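Local coordinates for penicillin-binding protein A (Mycobacterium tuberculosis, PDB 3UN7), which probably cross-links peptidoglycan as a membrane-bound, penicillin-binding D,D-transpeptidase and helps regulate cell length, at residues P128-V133 and T181-S186; E187-G192 and P409-Y414; T194-T199 and T306-K311; E291-P296 and D312-P317; V429-G434 and A444-I449. All blocks are in the same frame, centred on the assembly; numbering follows the deposited sequence.

All five contacts lie in the transpeptidase domain. Interactions 3 and 2 come nearest S193, by similarity the acyl-ester nucleophile: the side chains of K196 and W413 are about 4 Å and about 7 Å from that of the serine. Interactions 1 and 2 lay the chain leading to S193 along one face of the five-stranded sheet. Interaction 5 covers the opposite face with the C-terminal helix, and E432 from its strand segment reaches back to both: E432 OE2 is 2.8 Å from R183 NE and 2.6 Å from Y189 OH. Interaction 3 shares a core of F195, T306, V294 and V313 with interaction 4, whose L315 N meets Y189 O of interaction 2 at 2.8 Å.

Interaction 1: residues P128-V133 and T181-S186; sequences PCKGAV and TNRAIS
R183 lies across G131 and A132 and ends against K130, and its side chain makes most of this contact. At the root, R183 CB sits 3.7 Å from the carbonyl oxygen G131 O and also touches A132 CB. With R183 CG anti to its own carbonyl carbon (chi1 -73°), the chain starts out along the G131 carbonyl. The next carbon, R183 CD, comes closer to the strand, 3.5 Å from G131 O. Beyond it the guanidinium meets the aliphatic part of K130: K130 CG stands 3.5 Å above one face of the R183 guanidinium, offset toward the rim. K130 CD follows at 3.7 Å from R183 NH1. The lysine chain then bends at chi3 (-73°), and K130 NZ ends 4.8 Å from R183 NH1; two like charges so near would be expected to repel, though the arginine has its own partners. R183 NE is in a salt bridge with E432, while NH1 and NH2 reach the carbonyl oxygens of A177 and S178, so three nitrogens are gripped and the group's rotation is set. At the other end the packing is simple: A132 CB rests 3.6 Å from A184 N and also meets A184 CB. V133 points the other way, to I449 of the C-terminal helix. Loop 181-186 thus covers one face of strand 131-136 while a helix covers the other, the layered build of the five-stranded antiparallel sheet in penicillin-recognising serine transpeptidases.

Interaction 2: residues E187-G192 and P409-Y414; sequences ETYPPG and PPHAWY
Y189, H411 and W413 each hold CG anti to their own carbonyl carbon, and in W413 this (chi1 -80°) puts CG on the side of P190 and P191. The three side chains join the loop that runs into the SxxK motif to strand 411-418 of the transpeptidase's antiparallel sheet; the side chain of W413 is about 7 Å from that of S193, by similarity the acylated serine. Y189 and H411 form a T-shaped pair: the edge of the tyrosine is turned to the face of the imidazole, the planes stand at 87°, and the centroids lie 5.6 Å apart. The closest approach is from Y189 CD1 to H411 NE2, at 3.8 Å. Both partners are held from outside the pair. Y189 OH is bonded to E432, and H411 ND1 takes the backbone N-H of N433, while the ring of H401 stacks on the histidine. Next to this pair, P190 CD comes up at the edge of the imidazole, 4.2 Å from H411 CD2. The indole gives the one hydrogen bond between the segments: W413 NE1 donates to P190 O over 2.8 Å. The donor lies in the carbonyl plane on a lone pair, with P190 O a little out of the ring plane of W413, and the N-H...O angle is 151°. Farther round the indole, W413 CZ2 packs against Y189 CB at 3.8 Å. On the pyrrole side P191 O, which also accepts from T194 OG1, lies 3.4 Å from W413 CD1.

Interaction 3: residues T194-T199 and T306-K311; sequences TFKVIT and TSIGQK
G309 presses its bare CA onto F195 CB at 3.4 Å, a main-chain carbon packed directly against the root of an aromatic side chain. Its positive phi (72°) makes it the C-prime residue of the Schellman motif that ends helix 300-306, and its backbone N returns to T306 O. That same oxygen approaches the phenylalanine ring obliquely, 3.3 Å from F195 CD2. F195 CG, anti to the backbone N (chi1 -154°), leads out beside the turn, and I198 CB sits 3.8 Å above the centre of one face of the ring. One hydrogen bond joins the segments. T199 OG1 donates to S307 O over a short 2.6 Å, reaching it from 20° out of the carbonyl plane. S307 O, at the end of helix 300-306, is thus taken up by a buried threonine hydroxyl. K196, the lysine of the SxxK motif that begins with S193, extends its chain alongside I308, both pointing the same way; K196 CE lies 3.7 Å from I308 CG2. K196 NZ is hydrogen-bonded to S252 and N254, the serine and asparagine of the SxN motif, so I308 flanks the SxxK lysine on its way to them. The contact sets residues 195-199, leading into helix 196-205, against the capped C-terminal end of helix 300-306, with helices 254-264 and 266-275 packing alongside and helix 317-328 meeting V197 and I198.

Interaction 4: residues E291-P296 and D312-P317; sequences ESTVGP and DVALTP
P296 and D312 meet at one end of the contact with their side chains crossing at about a right angle: P296 CD is 3.6 Å from D312 OD2, and D312 CB faces G295 CA. From there the two segments run in nearly opposite directions, 170° apart, and T293 and A314 form a single antiparallel hydrogen-bonded pair. T293 N donates to A314 O over 2.8 Å, and A314 N returns a bond to T293 O over 2.9 Å. Around this bridge the side chains divide. V294 and V313 approach through their CG2 methyls at 4.4 Å on the buried side, where T306 also packs on both. T293 puts CG2 and A314 puts CB on the other side, and these two carbons are within contact of each other. T293 OG1, anti to its backbone N (chi1 -175°), accepts from G295 N, two residues on, in an ST turn and is also bonded to D279. At the far end S292 directs OG to T316 N and receives its hydrogen at an N...O distance of 3.1 Å, a fairly straight bond of 157°. A water joins S292 OG to T316 OG1, while a second accepts from D312 N and donates to V294 O, so each end of the contact has its own water. T316 OG1 also accepts from A319 N. The geometry is that of an isolated beta bridge between two loops, closing the excursion through helix 300-306 and ending in a threonine N-cap that starts helix 317-328.

Interaction 5: residues V429-G434 and A444-I449; sequences VLVENG and ALAAPI
L445 begins the contact by placing CD2 3.7 Å from the backbone oxygen G434 O, with its own CB almost as near to that atom. G434 closes the type II turn that starts at V431, so the leucine lies against the last residue of that turn. A446 comes next, with CB turned toward the two valines: it is 4.0 Å from V429 CG1 and 4.2 Å from V431 CG2. The carbonyl of the same residue also takes part, A446 O lying 3.7 Å from V429 CG1. This is the C-terminal helix 446-458 settling on strand 425-431, a helix-on-sheet pairing that belongs to the transpeptidase fold; the alternate strand residue L430 points to the other face, toward Y189 and W413. One turn further on, I449 brings both branches down across the valines at a slant. Its CG2 meets V429 CG1 at 3.8 Å. CG1 is anti to the carbonyl carbon (chi1 -65°), and the extended chi2 of 166° carries I449 CD1 to V431 CG2, also 3.8 Å away. Beyond the valines I449 touches A120 and M121 of helix 111-123.

Interaction 1: residues P128-V133 and T181-S186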
# COMPACT_ATOMS: atom_id res chain seq x y z
N PRO A 128 -6.89 -9.37 15.68
CA PRO A 128 -6.54 -8.27 14.77
C PRO A 128 -5.11 -8.36 14.26
O PRO A 128 -4.22 -8.81 14.98
CB PRO A 128 -6.71 -7.02 15.63
CG PRO A 128 -6.54 -7.50 17.05
CD PRO A 128 -7.00 -8.93 17.08
N CYS A 129 -4.92 -7.94 13.01
CA CYS A 129 -3.60 -7.91 12.37
C CYS A 129 -2.97 -6.52 12.47
O CYS A 129 -3.66 -5.53 12.39
CB CYS A 129 -3.71 -8.27 10.89
SG CYS A 129 -4.29 -9.95 10.54
N LYS A 130 -1.65 -6.47 12.62
CA LYS A 130 -0.91 -5.23 12.47
C LYS A 130 -0.41 -5.18 11.03
O LYS A 130 0.03 -6.18 10.49
CB LYS A 130 0.27 -5.18 13.43
CG LYS A 130 1.03 -3.84 13.44
CD LYS A 130 2.34 -3.95 14.22
CE LYS A 130 2.11 -4.04 15.71
NZ LYS A 130 3.39 -4.37 16.41
N GLY A 131 -0.52 -4.02 10.40
CA GLY A 131 -0.05 -3.89 9.01
C GLY A 131 -0.86 -2.90 8.21
O GLY A 131 -1.34 -1.89 8.77
N ALA A 132 -1.02 -3.18 6.92
CA ALA A 132 -1.68 -2.26 6.01
C ALA A 132 -2.32 -2.96 4.83
O ALA A 132 -1.94 -4.08 4.46
CB ALA A 132 -0.70 -1.16 5.53
N VAL A 133 -3.34 -2.30 4.26
CA VAL A 133 -3.95 -2.73 3.02
C VAL A 133 -4.11 -1.52 2.10
O VAL A 133 -4.56 -0.45 2.52
CB VAL A 133 -5.35 -3.38 3.25
CG1 VAL A 133 -6.02 -3.71 1.92
CG2 VAL A 133 -5.25 -4.63 4.14
N THR A 181 0.68 5.83 13.32
CA THR A 181 1.40 5.62 12.07
C THR A 181 0.44 5.18 10.95
O THR A 181 -0.39 4.27 11.14
CB THR A 181 2.58 4.63 12.26
OG1 THR A 181 3.43 5.11 13.32
CG2 THR A 181 3.42 4.50 10.99
N ASN A 182 0.53 5.85 9.81
CA ASN A 182 -0.17 5.39 8.63
C ASN A 182 0.78 4.43 7.93
O ASN A 182 1.63 4.84 7.14
CB ASN A 182 -0.57 6.56 7.71
CG ASN A 182 -1.33 6.09 6.49
OD1 ASN A 182 -1.30 4.90 6.16
ND2 ASN A 182 -2.01 7.01 5.81
N ARG A 183 0.64 3.15 8.26
CA ARG A 183 1.53 2.10 7.78
C ARG A 183 1.49 1.92 6.26
O ARG A 183 2.45 1.42 5.67
CB ARG A 183 1.21 0.77 8.47
CG ARG A 183 1.66 0.75 9.92
CD ARG A 183 1.26 -0.52 10.69
NE ARG A 183 2.16 -0.70 11.84
CZ ARG A 183 2.06 -0.06 13.00
NH1 ARG A 183 2.97 -0.29 13.94
NH2 ARG A 183 1.07 0.81 13.23
N ALA A 184 0.38 2.30 5.63
CA ALA A 184 0.21 2.13 4.18
C ALA A 184 1.18 2.99 3.36
O ALA A 184 1.57 2.60 2.26
CB ALA A 184 -1.21 2.45 3.79
N ILE A 185 1.54 4.16 3.89
CA ILE A 185 2.35 5.15 3.13
C ILE A 185 3.54 5.75 3.86
O ILE A 185 4.40 6.34 3.22
CB ILE A 185 1.49 6.33 2.64
CG1 ILE A 185 0.89 7.14 3.81
CG2 ILE A 185 0.42 5.84 1.67
CD1 ILE A 185 0.23 8.47 3.39
N SER A 186 3.58 5.63 5.19
CA SER A 186 4.60 6.31 6.01
C SER A 186 5.70 5.38 6.49
O SER A 186 6.72 5.84 7.00
CB SER A 186 3.97 6.98 7.24
OG SER A 186 3.12 8.05 6.87

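Interaction 2: residues E187-G192 and P409-Y414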
# COMPACT_ATOMS: atom_id res chain seq x y z
N GLU A 187 5.49 4.07 6.35
CA GLU A 187 6.46 3.09 6.85
C GLU A 187 6.91 2.20 5.71
O GLU A 187 6.11 1.89 4.82
CB GLU A 187 5.84 2.27 8.00
CG GLU A 187 6.80 1.30 8.75
CD GLU A 187 6.19 0.73 10.04
OE1 GLU A 187 5.25 1.34 10.60
OE2 GLU A 187 6.64 -0.34 10.51
N THR A 188 8.18 1.83 5.71
CA THR A 188 8.71 0.91 4.71
C THR A 188 9.05 -0.41 5.38
O THR A 188 9.39 -0.44 6.57
CB THR A 188 9.97 1.45 4.00
OG1 THR A 188 10.95 1.77 4.98
CG2 THR A 188 9.67 2.66 3.14
N TYR A 189 8.96 -1.48 4.60
CA TYR A 189 9.13 -2.85 5.08
C TYR A 189 9.91 -3.61 4.04
O TYR A 189 9.81 -3.28 2.86
CB TYR A 189 7.77 -3.53 5.22
CG TYR A 189 6.85 -2.86 6.19
CD1 TYR A 189 6.82 -3.25 7.54
CD2 TYR A 189 6.00 -1.84 5.77
CE1 TYR A 189 5.96 -2.63 8.45
CE2 TYR A 189 5.13 -1.22 6.67
CZ TYR A 189 5.12 -1.62 8.00
OH TYR A 189 4.26 -1.01 8.88
N PRO A 190 10.68 -4.63 4.45
CA PRO A 190 11.24 -5.49 3.40
C PRO A 190 10.09 -6.15 2.64
O PRO A 190 9.14 -6.61 3.28
CB PRO A 190 12.04 -6.55 4.19
CG PRO A 190 12.27 -5.95 5.54
CD PRO A 190 11.11 -5.03 5.80
N PRO A 191 10.15 -6.14 1.30
CA PRO A 191 9.11 -6.78 0.49
C PRO A 191 9.26 -8.31 0.41
O PRO A 191 8.31 -9.01 0.04
CB PRO A 191 9.33 -6.16 -0.89
CG PRO A 191 10.83 -5.94 -0.93
CD PRO A 191 11.16 -5.48 0.46
N GLY A 192 10.44 -8.82 0.76
CA GLY A 192 10.68 -10.26 0.72
C GLY A 192 10.38 -10.89 -0.63
O GLY A 192 10.71 -10.32 -1.67
N PRO A 409 9.24 -13.65 13.81
CA PRO A 409 8.27 -14.06 12.79
C PRO A 409 8.32 -13.08 11.62
O PRO A 409 8.19 -11.87 11.84
CB PRO A 409 6.92 -13.96 13.51
CG PRO A 409 7.23 -14.02 14.96
CD PRO A 409 8.60 -13.42 15.12
N PRO A 410 8.57 -13.57 10.41
CA PRO A 410 8.60 -12.71 9.23
C PRO A 410 7.25 -12.08 8.92
O PRO A 410 6.22 -12.55 9.40
CB PRO A 410 9.02 -13.68 8.12
CG PRO A 410 9.75 -14.78 8.83
CD PRO A 410 8.95 -14.96 10.07
N HIS A 411 7.27 -11.01 8.12
CA HIS A 411 6.05 -10.37 7.62
C HIS A 411 5.40 -11.24 6.55
O HIS A 411 6.08 -12.03 5.90
CB HIS A 411 6.38 -9.01 7.01
CG HIS A 411 7.04 -8.06 7.95
ND1 HIS A 411 6.66 -7.93 9.27
CD2 HIS A 411 8.03 -7.16 7.75
CE1 HIS A 411 7.41 -7.01 9.85
NE2 HIS A 411 8.25 -6.52 8.95
N ALA A 412 4.10 -11.07 6.34
CA ALA A 412 3.40 -11.80 5.28
C ALA A 412 2.84 -10.76 4.34
O ALA A 412 2.14 -9.85 4.78
CB ALA A 412 2.30 -12.65 5.85
N TRP A 413 3.15 -10.91 3.06
CA TRP A 413 2.72 -10.00 2.01
C TRP A 413 1.85 -10.74 1.02
O TRP A 413 2.08 -11.93 0.74
CB TRP A 413 3.92 -9.52 1.21
CG TRP A 413 4.77 -8.42 1.77
CD1 TRP A 413 5.97 -8.56 2.42
CD2 TRP A 413 4.56 -7.00 1.63
NE1 TRP A 413 6.50 -7.33 2.73
CE2 TRP A 413 5.66 -6.35 2.24
CE3 TRP A 413 3.54 -6.22 1.06
CZ2 TRP A 413 5.77 -4.95 2.31
CZ3 TRP A 413 3.65 -4.81 1.13
CH2 TRP A 413 4.75 -4.20 1.75
N TYR A 414 0.88 -10.02 0.44
CA TYR A 414 0.15 -10.48 -0.73
C TYR A 414 -0.01 -9.26 -1.63
O TYR A 414 -0.49 -8.23 -1.18
CB TYR A 414 -1.23 -10.98 -0.32
CG TYR A 414 -2.13 -11.54 -1.42
CD1 TYR A 414 -1.92 -12.81 -1.95
CD2 TYR A 414 -3.24 -10.81 -1.87
CE1 TYR A 414 -2.77 -13.34 -2.92
CE2 TYR A 414 -4.09 -11.32 -2.82
CZ TYR A 414 -3.85 -12.57 -3.36
OH TYR A 414 -4.72 -13.05 -4.29

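Interaction 3: residues T194-T199 and T306-K311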
# COMPACT_ATOMS: atom_id res chain seq x y z
N THR A 194 7.82 -11.04 -2.46
CA THR A 194 7.07 -10.24 -3.44
C THR A 194 8.01 -9.54 -4.44
O THR A 194 7.63 -9.26 -5.59
CB THR A 194 6.12 -9.17 -2.81
OG1 THR A 194 6.85 -8.32 -1.91
CG2 THR A 194 4.92 -9.82 -2.08
N PHE A 195 9.24 -9.27 -3.99
CA PHE A 195 10.24 -8.58 -4.80
C PHE A 195 10.77 -9.42 -5.97
O PHE A 195 11.35 -8.87 -6.91
CB PHE A 195 11.41 -8.09 -3.94
CG PHE A 195 12.12 -6.89 -4.53
CD1 PHE A 195 11.45 -5.68 -4.68
CD2 PHE A 195 13.43 -6.99 -4.97
CE1 PHE A 195 12.09 -4.58 -5.23
CE2 PHE A 195 14.07 -5.88 -5.53
CZ PHE A 195 13.39 -4.68 -5.65
N LYS A 196 10.53 -10.73 -5.93
CA LYS A 196 10.85 -11.59 -7.07
C LYS A 196 10.10 -11.15 -8.33
O LYS A 196 10.46 -11.52 -9.44
CB LYS A 196 10.56 -13.06 -6.74
CG LYS A 196 11.33 -13.58 -5.54
CD LYS A 196 10.83 -14.96 -5.12
CE LYS A 196 11.63 -15.51 -3.95
NZ LYS A 196 10.93 -16.67 -3.32
N VAL A 197 9.05 -10.36 -8.16
CA VAL A 197 8.38 -9.74 -9.30
C VAL A 197 9.36 -8.78 -10.00
O VAL A 197 9.45 -8.75 -11.23
CB VAL A 197 7.10 -8.98 -8.87
CG1 VAL A 197 6.55 -8.16 -10.03
CG2 VAL A 197 6.04 -9.97 -8.36
N ILE A 198 10.11 -8.01 -9.22
CA ILE A 198 11.07 -7.06 -9.78
C ILE A 198 12.28 -7.79 -10.36
O ILE A 198 12.74 -7.47 -11.47
CB ILE A 198 11.50 -5.99 -8.74
CG1 ILE A 198 10.28 -5.21 -8.22
CG2 ILE A 198 12.56 -5.05 -9.30
CD1 ILE A 198 9.34 -4.66 -9.30
N THR A 199 12.78 -8.78 -9.63
CA THR A 199 13.91 -9.58 -10.10
C THR A 199 13.55 -10.23 -11.44
O THR A 199 14.36 -10.21 -12.38
CB THR A 199 14.32 -10.65 -9.06
OG1 THR A 199 14.57 -10.03 -7.80
CG2 THR A 199 15.57 -11.45 -9.53
N THR A 306 19.15 -9.13 -1.96
CA THR A 306 18.28 -8.13 -2.58
C THR A 306 17.29 -8.75 -3.56
O THR A 306 16.14 -8.31 -3.66
CB THR A 306 19.10 -7.02 -3.29
OG1 THR A 306 19.87 -6.30 -2.31
CG2 THR A 306 18.19 -6.03 -4.05
N SER A 307 17.75 -9.80 -4.25
CA SER A 307 17.01 -10.45 -5.33
C SER A 307 15.77 -11.16 -4.84
O SER A 307 14.85 -11.41 -5.62
CB SER A 307 17.91 -11.43 -6.08
OG SER A 307 19.01 -10.76 -6.65
N ILE A 308 15.75 -11.50 -3.55
CA ILE A 308 14.57 -12.07 -2.88
C ILE A 308 14.00 -11.09 -1.84
O ILE A 308 13.38 -11.50 -0.85
CB ILE A 308 14.86 -13.45 -2.27
CG1 ILE A 308 16.05 -13.38 -1.29
CG2 ILE A 308 15.11 -14.48 -3.39
CD1 ILE A 308 16.33 -14.71 -0.54
N GLY A 309 14.24 -9.81 -2.08
CA GLY A 309 13.61 -8.72 -1.36
C GLY A 309 14.07 -8.51 0.06
O GLY A 309 13.31 -7.99 0.89
N GLN A 310 15.29 -8.93 0.36
CA GLN A 310 15.85 -8.71 1.69
C GLN A 310 16.97 -7.66 1.64
O GLN A 310 16.88 -6.69 0.88
CB GLN A 310 16.33 -10.03 2.33
CG GLN A 310 15.25 -11.10 2.55
CD GLN A 310 14.09 -10.67 3.46
OE1 GLN A 310 13.08 -11.36 3.54
NE2 GLN A 310 14.25 -9.55 4.18
N LYS A 311 18.01 -7.87 2.44
CA LYS A 311 19.06 -6.86 2.66
C LYS A 311 18.48 -5.45 2.91
O LYS A 311 17.81 -5.23 3.93
CB LYS A 311 20.10 -6.87 1.53
CG LYS A 311 21.42 -6.10 1.84
CD LYS A 311 22.01 -6.47 3.21
CE LYS A 311 23.27 -5.68 3.56
NZ LYS A 311 24.48 -6.47 3.22

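Interaction 4: residues E291-P296 and D312-P317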
# COMPACT_ATOMS: atom_id res chain seq x y z
N GLU A 291 9.65 7.32 0.74
CA GLU A 291 10.39 6.82 -0.42
C GLU A 291 10.78 5.38 -0.18
O GLU A 291 11.27 5.05 0.89
CB GLU A 291 11.65 7.66 -0.66
CG GLU A 291 12.36 7.31 -1.97
CD GLU A 291 13.77 7.84 -2.03
OE1 GLU A 291 14.55 7.60 -1.08
OE2 GLU A 291 14.12 8.51 -3.03
N SER A 292 10.55 4.54 -1.19
CA SER A 292 10.97 3.15 -1.18
C SER A 292 12.33 3.02 -1.84
O SER A 292 12.70 3.87 -2.66
CB SER A 292 9.96 2.28 -1.93
OG SER A 292 8.71 2.27 -1.27
N THR A 293 13.07 1.98 -1.48
CA THR A 293 14.45 1.85 -1.95
C THR A 293 14.83 0.39 -2.21
O THR A 293 14.32 -0.50 -1.55
CB THR A 293 15.46 2.50 -0.97
OG1 THR A 293 16.78 2.44 -1.54
CG2 THR A 293 15.47 1.78 0.38
N VAL A 294 15.70 0.18 -3.20
CA VAL A 294 16.30 -1.13 -3.45
C VAL A 294 17.58 -1.31 -2.60
O VAL A 294 18.09 -2.43 -2.45
CB VAL A 294 16.59 -1.31 -4.97
CG1 VAL A 294 17.81 -0.48 -5.41
CG2 VAL A 294 16.76 -2.78 -5.32
N GLY A 295 18.09 -0.21 -2.05
CA GLY A 295 19.33 -0.24 -1.28
C GLY A 295 20.54 -0.01 -2.17
O GLY A 295 20.41 -0.04 -3.39
N PRO A 296 21.73 0.21 -1.57
CA PRO A 296 22.92 0.49 -2.36
C PRO A 296 23.53 -0.74 -3.04
O PRO A 296 24.27 -0.59 -4.01
CB PRO A 296 23.89 1.09 -1.33
CG PRO A 296 23.49 0.43 -0.03
CD PRO A 296 22.00 0.20 -0.12
N ASP A 312 18.72 -4.50 2.01
CA ASP A 312 18.31 -3.12 2.22
C ASP A 312 17.04 -2.72 1.43
O ASP A 312 16.63 -1.56 1.45
CB ASP A 312 19.44 -2.16 1.86
CG ASP A 312 20.69 -2.38 2.69
OD1 ASP A 312 20.60 -2.34 3.93
OD2 ASP A 312 21.78 -2.57 2.10
N VAL A 313 16.42 -3.66 0.72
CA VAL A 313 15.16 -3.35 0.03
C VAL A 313 14.05 -3.00 1.02
O VAL A 313 13.78 -3.76 1.96
CB VAL A 313 14.70 -4.51 -0.89
CG1 VAL A 313 13.61 -4.04 -1.84
CG2 VAL A 313 15.87 -5.04 -1.67
N ALA A 314 13.41 -1.85 0.83
CA ALA A 314 12.36 -1.41 1.74
C ALA A 314 11.30 -0.65 0.94
O ALA A 314 11.61 0.29 0.22
CB ALA A 314 12.94 -0.54 2.85
N LEU A 315 10.05 -1.11 1.05
CA LEU A 315 8.94 -0.58 0.26
C LEU A 315 7.78 -0.24 1.18
O LEU A 315 7.54 -0.92 2.18
CB LEU A 315 8.45 -1.65 -0.72
CG LEU A 315 8.98 -1.82 -2.15
CD1 LEU A 315 10.44 -2.16 -2.20
CD2 LEU A 315 8.18 -2.90 -2.85
N THR A 316 7.03 0.81 0.83
CA THR A 316 5.75 1.07 1.49
C THR A 316 4.77 0.06 0.92
O THR A 316 4.98 -0.44 -0.18
CB THR A 316 5.22 2.48 1.21
OG1 THR A 316 5.00 2.66 -0.19
CG2 THR A 316 6.20 3.56 1.72
N PRO A 317 3.73 -0.30 1.68
CA PRO A 317 2.62 -1.06 1.09
C PRO A 317 2.02 -0.41 -0.17
O PRO A 317 1.71 -1.11 -1.12
CB PRO A 317 1.61 -1.14 2.23
CG PRO A 317 2.51 -1.16 3.49
CD PRO A 317 3.58 -0.13 3.14
O HOH W 1 6.84 4.27 -1.44
O HOH W 2 19.54 -4.18 -1.11

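Interaction 5: residues V429-G434 and A444-I449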
# COMPACT_ATOMS: atom_id res chain seq x y z
N VAL A 429 -1.32 -6.28 0.60
CA VAL A 429 -1.61 -6.57 2.00
C VAL A 429 -0.28 -6.82 2.65
O VAL A 429 0.53 -7.64 2.16
CB VAL A 429 -2.49 -7.81 2.15
CG1 VAL A 429 -2.74 -8.15 3.63
CG2 VAL A 429 -3.79 -7.63 1.40
N LEU A 430 -0.01 -6.09 3.72
CA LEU A 430 1.10 -6.43 4.59
C LEU A 430 0.58 -6.79 5.97
O LEU A 430 -0.10 -5.96 6.61
CB LEU A 430 2.12 -5.29 4.67
CG LEU A 430 3.10 -5.52 5.83
CD1 LEU A 430 4.25 -6.45 5.44
CD2 LEU A 430 3.57 -4.19 6.34
N VAL A 431 0.86 -8.02 6.42
CA VAL A 431 0.57 -8.43 7.78
C VAL A 431 1.90 -8.56 8.51
O VAL A 431 2.68 -9.49 8.25
CB VAL A 431 -0.17 -9.80 7.86
CG1 VAL A 431 -0.39 -10.18 9.30
CG2 VAL A 431 -1.51 -9.75 7.11
N GLU A 432 2.16 -7.61 9.41
CA GLU A 432 3.39 -7.62 10.20
C GLU A 432 3.43 -8.86 11.10
O GLU A 432 2.46 -9.18 11.79
CB GLU A 432 3.50 -6.34 11.03
CG GLU A 432 3.63 -5.09 10.18
CD GLU A 432 4.06 -3.87 10.97
OE1 GLU A 432 4.92 -4.01 11.87
OE2 GLU A 432 3.56 -2.77 10.67
N ASN A 433 4.57 -9.56 11.05
CA ASN A 433 4.79 -10.80 11.81
C ASN A 433 3.75 -11.89 11.49
O ASN A 433 3.51 -12.77 12.30
CB ASN A 433 4.86 -10.51 13.31
CG ASN A 433 6.12 -9.76 13.71
OD1 ASN A 433 6.46 -8.75 13.10
ND2 ASN A 433 6.83 -10.25 14.72
N GLY A 434 3.17 -11.82 10.30
CA GLY A 434 2.04 -12.68 9.93
C GLY A 434 2.48 -13.96 9.24
O GLY A 434 1.63 -14.80 8.89
N ALA A 444 0.58 -17.05 3.69
CA ALA A 444 -0.83 -17.39 3.46
C ALA A 444 -1.87 -16.55 4.18
O ALA A 444 -2.94 -16.35 3.63
CB ALA A 444 -1.06 -18.87 3.73
N LEU A 445 -1.59 -16.11 5.40
CA LEU A 445 -2.53 -15.27 6.17
C LEU A 445 -2.90 -13.97 5.45
O LEU A 445 -4.01 -13.47 5.60
CB LEU A 445 -1.92 -14.93 7.54
CG LEU A 445 -2.78 -15.07 8.80
CD1 LEU A 445 -3.57 -16.38 8.80
CD2 LEU A 445 -1.90 -14.98 10.04
N ALA A 446 -1.95 -13.44 4.68
CA ALA A 446 -2.14 -12.20 3.92
C ALA A 446 -3.07 -12.39 2.73
O ALA A 446 -3.79 -11.47 2.35
CB ALA A 446 -0.79 -11.64 3.47
N ALA A 447 -3.09 -13.60 2.17
CA ALA A 447 -3.82 -13.88 0.92
C ALA A 447 -5.35 -13.69 0.97
O ALA A 447 -5.90 -13.00 0.10
CB ALA A 447 -3.47 -15.28 0.39
N PRO A 448 -6.04 -14.31 1.95
CA PRO A 448 -7.51 -14.13 1.96
C PRO A 448 -7.96 -12.69 2.29
O PRO A 448 -9.06 -12.30 1.93
CB PRO A 448 -8.00 -15.10 3.03
CG PRO A 448 -6.81 -15.40 3.86
CD PRO A 448 -5.59 -15.23 3.02
N ILE A 449 -7.11 -11.94 2.98
CA ILE A 449 -7.35 -10.50 3.22
C ILE A 449 -7.36 -9.76 1.88
O ILE A 449 -8.24 -8.93 1.63
CB ILE A 449 -6.29 -9.89 4.17
CG1 ILE A 449 -6.42 -10.53 5.57
CG2 ILE A 449 -6.45 -8.35 4.26
CD1 ILE A 449 -5.26 -10.28 6.53